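Local atomic coordinates of putative uncharacterized protein (Emericella nidulans, PDB entry 3PGB), a protein that belongs to the copper amine oxidases and probably oxidises primary amines to aldehydes with the help of a topaquinone cofactor and a bound copper ion. Residues G317-P321 against Q322-Q326; A514-Q517 against D518-Y521. All blocks are in the same frame, centred on the assembly; numbering follows the deposited sequence.

Interaction 1: G317-P321 against Q322-Q326; sequences GPVPP and QDRKQ
Val319 and Arg324 meet at about a right angle, five residues apart across two overlapping turns. The extended arginine chain brings its guanidinium back to the valine: CG2 of Val319 lies 3.6 Å from NH2 of Arg324, and CG1 sits over one face of the guanidinium. With CG1 of Val319 anti to the backbone N (chi1 -179°) and CG2 anti to the carbonyl carbon, the methyls divide the contact: CG2 meets NH2, and CG1 also comes within 4.1 Å of Asp323 CB, again with the two side chains crossing nearly squarely. Pro320 and Asp323, by contrast, lie alongside each other and point the same way, with ring atom CD of Pro320 3.9 Å from CB of Asp323.

The backbone explains this fold-back. A type II turn runs from Pro320 to Asp323, with Pro321 and Gln322 at its corners and Gln322 taking the positive phi (67°) such a turn requires; it is closed by a weak bond from Asp323 N to Pro320 O at 3.3 Å. A type I turn from Gln322 to Lys325 overlaps it, sharing Gln322 and Asp323, and its backbone bond is joined by one between side chains: Lys325 NZ donates to Gln322 OE1 (2.9 Å), approaching in the carbonyl plane.

Asp323 and Gln322 reach to the second subunit. The carboxylate of Asp323 bonds through OD2 to Thr733 OG1 and Val734 N of that subunit and through OD1 forms a salt bridge with its Arg337, while NE2 of Gln322 donates to Tyr338 O there. Several partners thus fix the rotation of the buried carboxylate. The double turn itself belongs to the irregular connection that leads from helix 287-294 to strand 329-331, where it lies against the second subunit.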
loop_
_atom_site.group_PDB
_atom_site.type_symbol
_atom_site.label_atom_id
_atom_site.label_comp_id
_atom_site.label_asym_id
_atom_site.label_seq_id
_atom_site.Cartn_x
_atom_site.Cartn_y
_atom_site.Cartn_z
ATOM N N GLY A 317 -9.231 10.604 26.500
ATOM C CA GLY A 317 -8.026 11.419 26.474
ATOM C C GLY A 317 -8.297 12.829 25.988
ATOM O O GLY A 317 -9.452 13.222 25.792
ATOM N N PRO A 318 -7.226 13.608 25.785
ATOM C CA PRO A 318 -7.386 15.011 25.398
ATOM C C PRO A 318 -7.891 15.161 23.963
ATOM O O PRO A 318 -7.280 14.628 23.034
ATOM C CB PRO A 318 -5.971 15.578 25.538
ATOM C CG PRO A 318 -5.068 14.399 25.325
ATOM C CD PRO A 318 -5.808 13.203 25.861
ATOM N N VAL A 319 -9.011 15.859 23.797
ATOM C CA VAL A 319 -9.515 16.168 22.474
ATOM C C VAL A 319 -8.550 17.172 21.846
ATOM O O VAL A 319 -8.250 18.191 22.461
ATOM C CB VAL A 319 -10.928 16.769 22.513
ATOM C CG1 VAL A 319 -11.415 17.039 21.101
ATOM C CG2 VAL A 319 -11.887 15.833 23.248
ATOM N N PRO A 320 -8.043 16.880 20.634
ATOM C CA PRO A 320 -7.023 17.753 20.059
ATOM C C PRO A 320 -7.584 19.057 19.503
ATOM O O PRO A 320 -8.795 19.179 19.329
ATOM C CB PRO A 320 -6.416 16.908 18.926
ATOM C CG PRO A 320 -7.077 15.560 18.992
ATOM C CD PRO A 320 -8.333 15.727 19.765
ATOM N N PRO A 321 -6.704 20.028 19.220
ATOM C CA PRO A 321 -7.128 21.315 18.676
ATOM C C PRO A 321 -8.009 21.186 17.433
ATOM O O PRO A 321 -7.679 20.435 16.519
ATOM C CB PRO A 321 -5.804 21.995 18.314
ATOM C CG PRO A 321 -4.816 21.392 19.217
ATOM C CD PRO A 321 -5.249 19.985 19.456
ATOM N N GLN A 322 -9.130 21.902 17.438
ATOM C CA GLN A 322 -10.033 22.021 16.292
ATOM C C GLN A 322 -10.771 20.743 15.883
ATOM O O GLN A 322 -11.436 20.734 14.856
ATOM C CB GLN A 322 -9.296 22.598 15.072
ATOM C CG GLN A 322 -8.497 23.856 15.351
ATOM C CD GLN A 322 -8.047 24.542 14.081
ATOM O OE1 GLN A 322 -8.859 25.094 13.352
ATOM N NE2 GLN A 322 -6.749 24.509 13.812
ATOM N N ASP A 323 -10.699 19.682 16.679
ATOM C CA ASP A 323 -11.257 18.399 16.242
ATOM C C ASP A 323 -12.783 18.374 16.295
ATOM O O ASP A 323 -13.404 17.567 15.606
ATOM C CB ASP A 323 -10.672 17.225 17.040
ATOM C CG ASP A 323 -10.894 15.876 16.354
ATOM O OD1 ASP A 323 -10.695 15.778 15.124
ATOM O OD2 ASP A 323 -11.266 14.908 17.043
ATOM N N ARG A 324 -13.386 19.257 17.092
ATOM C CA ARG A 324 -14.844 19.343 17.161
ATOM C C ARG A 324 -15.465 19.957 15.908
ATOM O O ARG A 324 -16.667 19.824 15.696
ATOM C CB ARG A 324 -15.305 20.110 18.408
ATOM C CG ARG A 324 -15.007 19.380 19.721
ATOM C CD ARG A 324 -15.132 20.302 20.931
ATOM N NE ARG A 324 -14.460 19.754 22.114
ATOM C CZ ARG A 324 -14.976 18.824 22.922
ATOM N NH1 ARG A 324 -16.186 18.311 22.692
ATOM N NH2 ARG A 324 -14.272 18.394 23.972
ATOM N N LYS A 325 -14.662 20.633 15.088
ATOM C CA LYS A 325 -15.130 21.101 13.784
ATOM C C LYS A 325 -15.318 19.917 12.843
ATOM O O LYS A 325 -14.696 18.869 13.020
ATOM C CB LYS A 325 -14.128 22.063 13.157
ATOM C CG LYS A 325 -14.010 23.427 13.826
ATOM C CD LYS A 325 -12.780 24.151 13.271
ATOM C CE LYS A 325 -12.693 25.600 13.709
ATOM N NZ LYS A 325 -11.476 26.256 13.137
ATOM N N GLN A 326 -16.181 20.087 11.845
ATOM C CA GLN A 326 -16.416 19.043 10.838
ATOM C C GLN A 326 -15.166 18.740 9.997
ATOM O O GLN A 326 -14.591 19.644 9.383
ATOM C CB GLN A 326 -17.570 19.424 9.899
ATOM C CG GLN A 326 -18.802 18.520 9.989
ATOM C CD GLN A 326 -18.801 17.385 8.962
ATOM O OE1 GLN A 326 -17.992 16.442 9.036
ATOM N NE2 GLN A 326 -19.721 17.468 7.999
#

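Interaction 2: A514-Q517 against D518-Y521; sequences ANNQ and DFGY
A turn of type I geometry brings Asn516 and Phe519 together in the loop between strands 511-512 and 522-524 of the enzyme domain; it does not itself ligate the copper ion, which lies about 12 Å from the Gly520 position. The turn is closed by Phe519 N donating to Asn516 O at 3.2 Å; the bond is fairly straight at hydrogen (160°), but the donor stands well above the carbonyl plane. On the same two residues the side chains cross at about a right angle while their flat groups are nearly parallel, amide and ring planes being 12° apart. Asn516 turns its CG anti to the backbone N (chi1 -154°), which brings OD1 within 3.7 Å of Phe519 CB and 3.8 Å of Phe519 CD2, an oblique approach to the ring. Gly520 follows at backbone angles suited to glycine alone. The phenyl ring packs on Met574 of the second subunit.

The amide of Asn516 is buried but satisfied at both ends: OD1 accepts from Asn392 N and ND2 bonds to Ser528 OG. The backbone donor Asn392 N identifies OD1 as the oxygen, and the two bonds together hold the amide's rotation, so the phenylalanine packs against a polar group whose hydrogen-bonding needs are met elsewhere.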
loop_
_atom_site.group_PDB
_atom_site.type_symbol
_atom_site.label_atom_id
_atom_site.label_comp_id
_atom_site.label_asym_id
_atom_site.label_seq_id
_atom_site.Cartn_x
_atom_site.Cartn_y
_atom_site.Cartn_z
ATOM N N ALA A 514 2.156 -13.837 32.063
ATOM C CA ALA A 514 3.106 -14.624 32.839
ATOM C C ALA A 514 3.938 -15.546 31.960
ATOM O O ALA A 514 3.406 -16.430 31.301
ATOM C CB ALA A 514 2.378 -15.425 33.921
ATOM N N ASN A 515 5.245 -15.298 31.936
ATOM C CA ASN A 515 6.207 -16.172 31.272
ATOM C C ASN A 515 6.039 -16.255 29.751
ATOM O O ASN A 515 6.506 -17.212 29.129
ATOM C CB ASN A 515 6.141 -17.580 31.866
ATOM C CG ASN A 515 5.984 -17.565 33.368
ATOM O OD1 ASN A 515 6.875 -17.112 34.091
ATOM N ND2 ASN A 515 4.838 -18.041 33.848
ATOM N N ASN A 516 5.397 -15.251 29.152
ATOM C CA ASN A 516 5.146 -15.255 27.708
ATOM C C ASN A 516 6.095 -14.316 26.941
ATOM O O ASN A 516 5.746 -13.805 25.880
ATOM C CB ASN A 516 3.688 -14.874 27.448
ATOM C CG ASN A 516 3.159 -15.425 26.140
ATOM O OD1 ASN A 516 3.362 -16.594 25.825
ATOM N ND2 ASN A 516 2.459 -14.587 25.380
ATOM N N GLN A 517 7.301 -14.122 27.474
ATOM C CA GLN A 517 8.256 -13.150 26.945
ATOM C C GLN A 517 8.670 -13.411 25.504
ATOM O O GLN A 517 8.984 -12.468 24.779
ATOM C CB GLN A 517 9.533 -13.126 27.793
ATOM C CG GLN A 517 9.365 -12.536 29.184
ATOM C CD GLN A 517 9.034 -13.584 30.233
ATOM O OE1 GLN A 517 8.539 -14.665 29.909
ATOM N NE2 GLN A 517 9.324 -13.271 31.495
ATOM N N ASP A 518 8.693 -14.683 25.106
ATOM C CA ASP A 518 9.191 -15.085 23.789
ATOM C C ASP A 518 8.118 -15.049 22.698
ATOM O O ASP A 518 8.403 -15.331 21.528
ATOM C CB ASP A 518 9.828 -16.484 23.866
ATOM C CG ASP A 518 11.163 -16.489 24.624
ATOM O OD1 ASP A 518 11.536 -15.465 25.229
ATOM O OD2 ASP A 518 11.848 -17.523 24.612
ATOM N N PHE A 519 6.897 -14.680 23.075
ATOM C CA PHE A 519 5.753 -14.757 22.175
ATOM C C PHE A 519 4.915 -13.481 22.173
ATOM O O PHE A 519 3.713 -13.530 21.905
ATOM C CB PHE A 519 4.877 -15.951 22.557
ATOM C CG PHE A 519 5.607 -17.260 22.575
ATOM C CD1 PHE A 519 5.587 -18.097 21.466
ATOM C CD2 PHE A 519 6.304 -17.661 23.698
ATOM C CE1 PHE A 519 6.259 -19.315 21.482
ATOM C CE2 PHE A 519 6.979 -18.865 23.720
ATOM C CZ PHE A 519 6.954 -19.699 22.610
ATOM N N GLY A 520 5.543 -12.344 22.463
ATOM C CA GLY A 520 4.855 -11.054 22.418
ATOM C C GLY A 520 5.411 -10.013 23.372
ATOM O O GLY A 520 6.466 -10.208 23.990
ATOM N N TYR A 521 4.687 -8.900 23.479
ATOM C CA TYR A 521 4.999 -7.840 24.423
ATOM C C TYR A 521 4.006 -7.845 25.567
ATOM O O TYR A 521 2.845 -8.206 25.393
ATOM C CB TYR A 521 4.894 -6.471 23.758
ATOM C CG TYR A 521 5.582 -6.346 22.426
ATOM C CD1 TYR A 521 6.958 -6.449 22.324
ATOM C CD2 TYR A 521 4.857 -6.088 21.274
ATOM C CE1 TYR A 521 7.597 -6.314 21.109
ATOM C CE2 TYR A 521 5.484 -5.949 20.055
ATOM C CZ TYR A 521 6.856 -6.064 19.983
ATOM O OH TYR A 521 7.481 -5.938 18.774
#

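Overall arrangement
The two contacts follow one another along the chain, neither nested nor crossing. Interaction 1 comes first, folding the connection between helix 287-294 and strand 329-331 back on itself and holding it against the second subunit. Nearly two hundred residues later, interaction 2 closes a much shorter loop between strands 511-512 and 522-524 and ties it to Asn392, after strand 374-389, and to Ser528 in strand 527-528, a short way before strand 532-542 with the copper ligands His532 and His534. The centres of interactions 1 and 2 are about 37 Å apart, and the nearest atoms of interactions 1 and 2 about 22 Å apart. Both reach the second subunit, interaction 2 partly through its phenyl ring.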